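Local coordinates for protein transcriptional regulator, LysR family (Vibrio cholerae, PDB 3SZP) that probably acts as a LysR-type transcription factor, binding DNA to control gene expression, and serves as a virulence gene activator in Vibrio cholerae, at residues A[110-115]-A[282-287]; A[98-103]-A[238-243]. All blocks are in the same frame, centred on the assembly; numbering follows the deposited sequence.

The two interactions lie close together along the LysR substrate-binding domain: interaction 1 is on helix 102-116, at F110 to E115 near its C-terminal end, while interaction 2 is made by N100 and L101 in the segment that leads into this helix. Their centres lie 18 Å apart, and their nearest atoms come to about 4 Å without touching. Interaction 1 joins the helix to helix 276-287 within one lobe of the periplasmic-binding-protein-like fold; interaction 2 reaches to the turn after strand 233-237, which belongs to the other lobe. In relatives the effector pocket lies between the lobes, so interaction 2 is probably nearer that region. Along the chain the segments alternate: 98-103, 110-115, 238-243, 282-287.

Interaction 1. Residues A[110-115]-A[282-287]; sequences FNAFME and IDFVIG
The ring of F284 on helix 276-287 lies against A112 and F113 of helix 102-116, joining two helices of one lobe in the periplasmic-binding-protein-like fold of LysR regulators. F113 and F284 form a T-shaped pair: the edge of F113, through CD1, points at the face of F284, with ring centroids 5.5 Å apart and planes at 71°. The same face receives the start of the F113 side chain, CB lying 3.7 Å from F284 CE2, and F113 CA makes a CH-pi contact with the ring 4.0 Å from its centroid. F284 can reach this far because its CG stands anti to the backbone N (chi1 -170°), which carries the ring across to helix 102-116. A small residue suits position 112, since the F284 ring extends past it close to the backbone. Further out, F113 also meets the ring of Y117, makes an edge-to-face pair with F281 and packs on I120 and I122 of strand 120-127, an apolar setting fit for a large ring. R214 of the second subunit hydrogen-bonds to M114 O. At the outer rim of the F284 ring, CZ touches the methyl CB of A112 at 3.8 Å.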
loop_
_atom_site.group_PDB
_atom_site.type_symbol
_atom_site.label_atom_id
_atom_site.label_comp_id
_atom_site.label_asym_id
_atom_site.label_seq_id
_atom_site.Cartn_x
_atom_site.Cartn_y
_atom_site.Cartn_z
ATOM N N PHE A 110 -30.889 3.770 29.824
ATOM C CA PHE A 110 -29.568 4.226 30.211
ATOM C C PHE A 110 -29.663 5.633 30.794
ATOM O O PHE A 110 -28.996 5.961 31.770
ATOM C CB PHE A 110 -28.599 4.217 29.011
ATOM C CG PHE A 110 -28.272 2.836 28.506
ATOM C CD1 PHE A 110 -28.673 1.718 29.219
ATOM C CD2 PHE A 110 -27.534 2.650 27.333
ATOM C CE1 PHE A 110 -28.360 0.429 28.771
ATOM C CE2 PHE A 110 -27.220 1.357 26.881
ATOM C CZ PHE A 110 -27.641 0.252 27.593
ATOM N N ASN A 111 -30.477 6.470 30.166
ATOM C CA ASN A 111 -30.648 7.830 30.658
ATOM C C ASN A 111 -31.229 7.843 32.080
ATOM O O ASN A 111 -30.736 8.554 32.958
ATOM C CB ASN A 111 -31.499 8.658 29.690
ATOM C CG ASN A 111 -30.737 9.011 28.421
ATOM O OD1 ASN A 111 -29.520 9.026 28.432
ATOM N ND2 ASN A 111 -31.449 9.291 27.332
ATOM N N ALA A 112 -32.255 7.027 32.292
ATOM C CA ALA A 112 -32.941 6.982 33.579
ATOM C C ALA A 112 -31.949 6.513 34.608
ATOM O O ALA A 112 -31.992 6.933 35.749
ATOM C CB ALA A 112 -34.120 6.027 33.521
ATOM N N PHE A 113 -31.038 5.636 34.199
ATOM C CA PHE A 113 -30.060 5.124 35.151
ATOM C C PHE A 113 -29.080 6.217 35.547
ATOM O O PHE A 113 -28.800 6.409 36.718
ATOM C CB PHE A 113 -29.301 3.919 34.604
ATOM C CG PHE A 113 -28.161 3.495 35.475
ATOM C CD1 PHE A 113 -28.375 2.651 36.557
ATOM C CD2 PHE A 113 -26.881 3.976 35.249
ATOM C CE1 PHE A 113 -27.323 2.258 37.373
ATOM C CE2 PHE A 113 -25.824 3.593 36.068
ATOM C CZ PHE A 113 -26.045 2.729 37.127
ATOM N N MET A 114 -28.556 6.929 34.563
ATOM C CA MET A 114 -27.622 8.016 34.848
ATOM C C MET A 114 -28.280 9.094 35.689
ATOM O O MET A 114 -27.645 9.653 36.587
ATOM C CB MET A 114 -27.050 8.610 33.560
ATOM C CG MET A 114 -25.967 7.722 32.954
ATOM S SD MET A 114 -25.311 8.340 31.400
ATOM C CE MET A 114 -26.682 8.025 30.290
ATOM N N GLU A 115 -29.549 9.381 35.397
ATOM C CA GLU A 115 -30.283 10.367 36.181
ATOM C C GLU A 115 -30.341 9.972 37.658
ATOM O O GLU A 115 -30.078 10.788 38.533
ATOM C CB GLU A 115 -31.691 10.633 35.630
ATOM C CG GLU A 115 -32.519 11.527 36.567
ATOM C CD GLU A 115 -33.640 12.272 35.863
ATOM O OE1 GLU A 115 -33.881 12.011 34.660
ATOM O OE2 GLU A 115 -34.283 13.132 36.512
ATOM N N ILE A 282 -27.130 -3.523 36.826
ATOM C CA ILE A 282 -27.786 -4.776 36.492
ATOM C C ILE A 282 -29.201 -4.854 37.084
ATOM O O ILE A 282 -30.160 -5.179 36.373
ATOM C CB ILE A 282 -26.943 -5.965 36.978
ATOM C CG1 ILE A 282 -25.636 -6.045 36.188
ATOM C CG2 ILE A 282 -27.728 -7.276 36.861
ATOM C CD1 ILE A 282 -24.675 -7.101 36.732
ATOM N N ASP A 283 -29.330 -4.557 38.377
ATOM C CA ASP A 283 -30.633 -4.569 39.039
ATOM C C ASP A 283 -31.570 -3.527 38.439
ATOM O O ASP A 283 -32.786 -3.719 38.380
ATOM C CB ASP A 283 -30.486 -4.301 40.538
ATOM C CG ASP A 283 -30.016 -5.525 41.312
ATOM O OD1 ASP A 283 -29.959 -6.627 40.716
ATOM O OD2 ASP A 283 -29.730 -5.389 42.531
ATOM N N PHE A 284 -31.007 -2.407 38.011
ATOM C CA PHE A 284 -31.815 -1.368 37.407
ATOM C C PHE A 284 -32.429 -1.862 36.094
ATOM O O PHE A 284 -33.634 -1.738 35.877
ATOM C CB PHE A 284 -30.987 -0.116 37.162
ATOM C CG PHE A 284 -31.806 1.085 36.759
ATOM C CD1 PHE A 284 -32.407 1.884 37.724
ATOM C CD2 PHE A 284 -31.970 1.417 35.426
ATOM C CE1 PHE A 284 -33.151 2.998 37.358
ATOM C CE2 PHE A 284 -32.716 2.526 35.060
ATOM C CZ PHE A 284 -33.312 3.312 36.033
ATOM N N VAL A 285 -31.602 -2.427 35.225
ATOM C CA VAL A 285 -32.105 -2.973 33.967
ATOM C C VAL A 285 -33.213 -3.995 34.227
ATOM O O VAL A 285 -34.313 -3.892 33.679
ATOM C CB VAL A 285 -30.988 -3.636 33.151
ATOM C CG1 VAL A 285 -31.573 -4.352 31.955
ATOM C CG2 VAL A 285 -29.957 -2.590 32.722
ATOM N N ILE A 286 -32.925 -4.961 35.087
ATOM C CA ILE A 286 -33.880 -6.008 35.410
ATOM C C ILE A 286 -35.243 -5.456 35.821
ATOM O O ILE A 286 -36.283 -6.023 35.465
ATOM C CB ILE A 286 -33.349 -6.895 36.533
ATOM C CG1 ILE A 286 -32.261 -7.817 35.987
ATOM C CG2 ILE A 286 -34.485 -7.682 37.179
ATOM C CD1 ILE A 286 -31.634 -8.696 37.035
ATOM N N GLY A 287 -35.242 -4.362 36.577
ATOM C CA GLY A 287 -36.488 -3.789 37.051
ATOM C C GLY A 287 -37.134 -2.858 36.035
ATOM O O GLY A 287 -38.246 -2.391 36.236
#

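Interaction 2. Residues A[98-103]-A[238-243]; sequences PSNLTK and DVMLRE
M240 stretches across to L101 and N100 and is the main contributor on its segment. Its CB already points at segment 98-103, and CG, the first atom to arrive, lies 4.1 Å from L101 CD2. SD lies anti to CA about the CB-CG bond (chi2 178°) and sits 4.0 Å from the same L101 CD2, so one methyl of the leucine rests alongside two successive atoms of the methionine while the two side chains cross at about a right angle. A bend at chi3 (134°) then turns CE toward N100, although the exact place of this methyl is doubtful in the model. A long, flexible, unbranched methionine suits such a reach from one backbone to another.

In the two-lobed periplasmic-binding-protein-like fold of the LysR substrate-binding domain, segment 98-103 joins strand 91-98 to helix 102-116 in one lobe, whereas 238-243 follows strand 233-237 in the other. The amide end of N100 is engaged outside these segments: ND2 hydrogen-bonds to Y192 O and OD1 accepts from L220 N, so an amide, carrying both a donor and an acceptor, fits here.

L101 serves as the apolar counterpart, buried against V160 and P237, and its CD2 also meets V239 CG1 at 4.1 Å; V239 packs on V160 in turn. The M240 backbone is held in a tight turn in which L241 N bonds to D238 O over 2.8 Å. On the facing segment, T102 OG1 donates to P98 O at 2.6 Å, in the carbonyl plane with a C=O...OG1 angle of 147°, which links T102 back to P98, four residues earlier.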
loop_
_atom_site.group_PDB
_atom_site.type_symbol
_atom_site.label_atom_id
_atom_site.label_comp_id
_atom_site.label_asym_id
_atom_site.label_seq_id
_atom_site.Cartn_x
_atom_site.Cartn_y
_atom_site.Cartn_z
ATOM N N PRO A 98 -25.653 -3.047 20.695
ATOM C CA PRO A 98 -25.742 -3.129 19.235
ATOM C C PRO A 98 -25.930 -1.756 18.613
ATOM O O PRO A 98 -26.494 -0.856 19.243
ATOM C CB PRO A 98 -26.975 -4.007 19.009
ATOM C CG PRO A 98 -27.786 -3.857 20.204
ATOM C CD PRO A 98 -26.835 -3.627 21.358
ATOM N N SER A 99 -25.449 -1.595 17.393
ATOM C CA SER A 99 -25.592 -0.335 16.678
ATOM C C SER A 99 -27.036 0.034 16.418
ATOM O O SER A 99 -27.429 1.158 16.664
ATOM C CB SER A 99 -24.855 -0.380 15.334
ATOM O OG SER A 99 -23.466 -0.356 15.537
ATOM N N ASN A 100 -27.832 -0.891 15.907
ATOM C CA ASN A 100 -29.176 -0.510 15.488
ATOM C C ASN A 100 -30.127 -0.071 16.600
ATOM O O ASN A 100 -30.758 0.984 16.484
ATOM C CB ASN A 100 -29.825 -1.592 14.629
ATOM C CG ASN A 100 -29.129 -1.752 13.299
ATOM O OD1 ASN A 100 -28.633 -0.777 12.730
ATOM N ND2 ASN A 100 -29.049 -2.984 12.815
ATOM N N LEU A 101 -30.236 -0.848 17.670
ATOM C CA LEU A 101 -31.421 -0.704 18.515
ATOM C C LEU A 101 -31.207 0.173 19.731
ATOM O O LEU A 101 -32.146 0.532 20.446
ATOM C CB LEU A 101 -31.919 -2.083 18.955
ATOM C CG LEU A 101 -32.324 -3.003 17.806
ATOM C CD1 LEU A 101 -32.538 -4.423 18.306
ATOM C CD2 LEU A 101 -33.578 -2.467 17.148
ATOM N N THR A 102 -29.959 0.516 19.970
ATOM C CA THR A 102 -29.607 1.116 21.236
ATOM C C THR A 102 -30.287 2.457 21.444
ATOM O O THR A 102 -30.833 2.717 22.507
ATOM C CB THR A 102 -28.087 1.222 21.375
ATOM O OG1 THR A 102 -27.573 -0.100 21.461
ATOM C CG2 THR A 102 -27.703 1.955 22.632
ATOM N N LYS A 103 -30.236 3.299 20.425
ATOM C CA LYS A 103 -30.750 4.650 20.517
ATOM C C LYS A 103 -32.203 4.631 20.997
ATOM O O LYS A 103 -32.546 5.247 22.004
ATOM C CB LYS A 103 -30.617 5.333 19.157
ATOM C CG LYS A 103 -31.329 6.675 19.019
ATOM C CD LYS A 103 -30.497 7.824 19.540
ATOM C CE LYS A 103 -31.007 9.140 18.968
ATOM N NZ LYS A 103 -32.500 9.224 19.108
ATOM N N ASP A 238 -40.211 -3.706 14.564
ATOM C CA ASP A 238 -41.403 -2.945 14.960
ATOM C C ASP A 238 -41.042 -1.693 15.759
ATOM O O ASP A 238 -41.531 -0.606 15.472
ATOM C CB ASP A 238 -42.364 -3.817 15.801
ATOM N N VAL A 239 -40.186 -1.860 16.759
ATOM C CA VAL A 239 -39.808 -0.778 17.666
ATOM C C VAL A 239 -39.228 0.458 16.958
ATOM O O VAL A 239 -39.486 1.595 17.382
ATOM C CB VAL A 239 -38.813 -1.284 18.745
ATOM C CG1 VAL A 239 -37.459 -1.586 18.141
ATOM C CG2 VAL A 239 -38.680 -0.276 19.880
ATOM N N MET A 240 -38.452 0.227 15.895
ATOM C CA MET A 240 -37.836 1.308 15.125
ATOM C C MET A 240 -38.879 2.019 14.258
ATOM O O MET A 240 -38.547 2.968 13.557
ATOM C CB MET A 240 -36.680 0.784 14.231
ATOM C CG MET A 240 -35.328 0.509 14.942
ATOM S SD MET A 240 -33.971 -0.173 13.875
ATOM C CE MET A 240 -32.587 0.859 14.379
ATOM N N LEU A 241 -40.138 1.585 14.325
ATOM C CA LEU A 241 -41.140 1.985 13.331
ATOM C C LEU A 241 -42.481 2.514 13.829
ATOM O O LEU A 241 -43.286 2.985 13.011
ATOM C CB LEU A 241 -41.477 0.801 12.421
ATOM C CG LEU A 241 -40.469 0.151 11.475
ATOM C CD1 LEU A 241 -41.053 -1.160 10.962
ATOM C CD2 LEU A 241 -40.139 1.073 10.329
ATOM N N ARG A 242 -42.774 2.422 15.123
ATOM C CA ARG A 242 -44.140 2.742 15.541
ATOM C C ARG A 242 -44.527 4.208 15.261
ATOM O O ARG A 242 -45.665 4.497 14.867
ATOM C CB ARG A 242 -44.458 2.278 16.989
ATOM C CG ARG A 242 -43.653 2.928 18.136
ATOM C CD ARG A 242 -44.421 2.826 19.489
ATOM N NE ARG A 242 -43.548 3.031 20.649
ATOM C CZ ARG A 242 -43.845 2.665 21.893
ATOM N NH1 ARG A 242 -45.002 2.072 22.155
ATOM N NH2 ARG A 242 -42.987 2.891 22.884
ATOM N N GLU A 243 -43.566 5.118 15.426
ATOM C CA GLU A 243 -43.776 6.537 15.110
ATOM C C GLU A 243 -44.398 6.656 13.735
ATOM O O GLU A 243 -45.468 7.246 13.567
ATOM C CB GLU A 243 -42.453 7.317 15.138
ATOM C CG GLU A 243 -42.632 8.833 14.937
ATOM C CD GLU A 243 -41.315 9.612 14.872
ATOM O OE1 GLU A 243 -40.254 9.045 15.216
ATOM O OE2 GLU A 243 -41.348 10.805 14.480
#